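Local coordinates for protein acyl-homoserine-lactone synthase (PDB 6WNS) that catalyses coenzyme A-dependent synthesis of an acyl-homoserine lactone quorum-sensing signal, probably using S-adenosylmethionine as the other substrate, at residues T104-M109 and F124-L129. Residues are numbered along the deposited sequence; the frame is centred on the assembly and turned at random.
Sequences TRFFVM and FVLCGL
The ring of F106 reaches from strand 100-108 to V125 and L126 of helix 121-135, in the beta-alpha-beta crossover that leads from this strand through the helix to the parallel neighbouring strand 140-146. This packing fits the GNAT-like fold expected of the autoinducer synthase family. The N-to-C directions of strand 104-108 and helix segment 124-129 differ by 145°, with the axes 9.8 Å apart at closest approach, and F106 fills the gap together with V125 and L126 coming from the helix. Its CG lies anti to the backbone N (chi1 171°), which carries the ring to the helix although the bond to CB points neither at the helix nor away from it. The CD1-CE1 side of the ring does the touching, CE1 lying 3.7 Å from V125 CG1; V125 CG1 and L126 CD2 both come at the ring obliquely. The CB of V125 points at the strand, and its chi1 of 178° sets CG1 beside F106; the same side chain also touches S71 of strand 69-75. F107 CB points away from segment 124-129, and its ring packs on Y22 and I29 of helix 16-31. No hydrogen bond joins the segments; L126, also packed on L156, brings CD2 to 3.8 Å from F106 CE1.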
loop_
_atom_site.group_PDB
_atom_site.type_symbol
_atom_site.label_atom_id
_atom_site.label_comp_id
_atom_site.label_asym_id
_atom_site.label_seq_id
_atom_site.Cartn_x
_atom_site.Cartn_y
_atom_site.Cartn_z
ATOM N N THR A 104 -0.608 1.635 -3.283
ATOM C CA THR A 104 -0.772 3.056 -2.922
ATOM C C THR A 104 -1.162 3.114 -1.436
ATOM O O THR A 104 -1.599 2.086 -0.860
ATOM C CB THR A 104 -1.786 3.717 -3.872
ATOM O OG1 THR A 104 -2.967 2.907 -3.952
ATOM C CG2 THR A 104 -1.247 3.918 -5.274
ATOM N N ARG A 105 -1.133 4.313 -0.873
ATOM C CA ARG A 105 -1.777 4.604 0.433
ATOM C C ARG A 105 -1.213 3.709 1.537
ATOM O O ARG A 105 -1.977 3.141 2.274
ATOM C CB ARG A 105 -3.282 4.548 0.220
ATOM C CG ARG A 105 -3.717 5.514 -0.873
ATOM C CD ARG A 105 -3.138 6.933 -0.910
ATOM N NE ARG A 105 -3.934 7.770 -1.820
ATOM C CZ ARG A 105 -4.983 8.479 -1.416
ATOM N NH1 ARG A 105 -5.135 8.739 -0.128
ATOM N NH2 ARG A 105 -5.696 9.158 -2.291
ATOM N N PHE A 106 0.109 3.607 1.633
ATOM C CA PHE A 106 0.747 2.974 2.795
ATOM C C PHE A 106 0.671 3.951 3.951
ATOM O O PHE A 106 1.046 5.113 3.752
ATOM C CB PHE A 106 2.208 2.650 2.531
ATOM C CG PHE A 106 2.950 2.209 3.760
ATOM C CD1 PHE A 106 2.833 0.908 4.229
ATOM C CD2 PHE A 106 3.752 3.107 4.448
ATOM C CE1 PHE A 106 3.578 0.499 5.333
ATOM C CE2 PHE A 106 4.465 2.706 5.567
ATOM C CZ PHE A 106 4.386 1.396 5.992
ATOM N N PHE A 107 0.100 3.557 5.062
ATOM C CA PHE A 107 0.173 4.405 6.274
ATOM C C PHE A 107 0.268 3.533 7.522
ATOM O O PHE A 107 -0.265 2.397 7.571
ATOM C CB PHE A 107 -1.061 5.303 6.355
ATOM C CG PHE A 107 -2.317 4.512 6.575
ATOM C CD1 PHE A 107 -2.904 3.798 5.543
ATOM C CD2 PHE A 107 -2.863 4.408 7.840
ATOM C CE1 PHE A 107 -4.041 3.043 5.764
ATOM C CE2 PHE A 107 -4.037 3.700 8.043
ATOM C CZ PHE A 107 -4.626 3.027 7.011
ATOM N N VAL A 108 0.857 4.144 8.526
ATOM C CA VAL A 108 0.885 3.668 9.913
ATOM C C VAL A 108 0.393 4.807 10.796
ATOM O O VAL A 108 0.916 6.006 10.723
ATOM C CB VAL A 108 2.321 3.245 10.292
ATOM C CG1 VAL A 108 2.376 2.643 11.679
ATOM C CG2 VAL A 108 2.909 2.302 9.247
ATOM N N MET A 109 -0.532 4.457 11.669
ATOM C CA MET A 109 -1.108 5.457 12.573
ATOM C C MET A 109 -0.019 5.790 13.593
ATOM O O MET A 109 0.902 5.003 13.823
ATOM C CB MET A 109 -2.410 4.954 13.209
ATOM C CG MET A 109 -3.426 4.579 12.176
ATOM S SD MET A 109 -3.961 6.067 11.257
ATOM C CE MET A 109 -4.892 6.934 12.530
ATOM N N PHE A 124 4.082 -5.334 10.501
ATOM C CA PHE A 124 2.793 -6.090 10.371
ATOM C C PHE A 124 2.140 -5.723 9.039
ATOM O O PHE A 124 1.634 -6.628 8.346
ATOM C CB PHE A 124 1.796 -5.778 11.492
ATOM C CG PHE A 124 1.911 -6.658 12.706
ATOM C CD1 PHE A 124 1.056 -7.738 12.873
ATOM C CD2 PHE A 124 2.836 -6.374 13.699
ATOM C CE1 PHE A 124 1.152 -8.539 13.994
ATOM C CE2 PHE A 124 2.936 -7.187 14.814
ATOM C CZ PHE A 124 2.096 -8.270 14.956
ATOM N N VAL A 125 2.143 -4.423 8.692
ATOM C CA VAL A 125 1.565 -3.916 7.408
ATOM C C VAL A 125 2.431 -4.352 6.220
ATOM O O VAL A 125 1.878 -4.816 5.232
ATOM C CB VAL A 125 1.438 -2.379 7.410
ATOM C CG1 VAL A 125 0.895 -1.894 6.075
ATOM C CG2 VAL A 125 0.598 -1.876 8.573
ATOM N N LEU A 126 3.744 -4.128 6.278
ATOM C CA LEU A 126 4.620 -4.463 5.128
ATOM C C LEU A 126 4.605 -6.005 4.909
ATOM O O LEU A 126 4.251 -6.482 3.833
ATOM C CB LEU A 126 6.014 -3.918 5.449
ATOM C CG LEU A 126 6.197 -2.399 5.358
ATOM C CD1 LEU A 126 7.537 -1.992 5.931
ATOM C CD2 LEU A 126 6.132 -1.944 3.904
ATOM N N CYS A 127 4.898 -6.782 5.938
ATOM C CA CYS A 127 4.803 -8.262 5.847
ATOM C C CYS A 127 3.410 -8.697 5.346
ATOM O O CYS A 127 3.343 -9.630 4.541
ATOM C CB CYS A 127 5.104 -8.887 7.192
ATOM S SG CYS A 127 5.650 -10.582 6.934
ATOM N N GLY A 128 2.338 -8.011 5.772
ATOM C CA GLY A 128 0.944 -8.423 5.521
ATOM C C GLY A 128 0.590 -8.180 4.073
ATOM O O GLY A 128 -0.205 -8.968 3.486
ATOM N N LEU A 129 1.188 -7.117 3.526
ATOM C CA LEU A 129 1.067 -6.730 2.097
ATOM C C LEU A 129 1.634 -7.886 1.265
ATOM O O LEU A 129 0.915 -8.336 0.382
ATOM C CB LEU A 129 1.811 -5.427 1.802
ATOM C CG LEU A 129 1.631 -4.915 0.370
ATOM C CD1 LEU A 129 0.202 -4.374 0.140
ATOM C CD2 LEU A 129 2.683 -3.864 0.012
#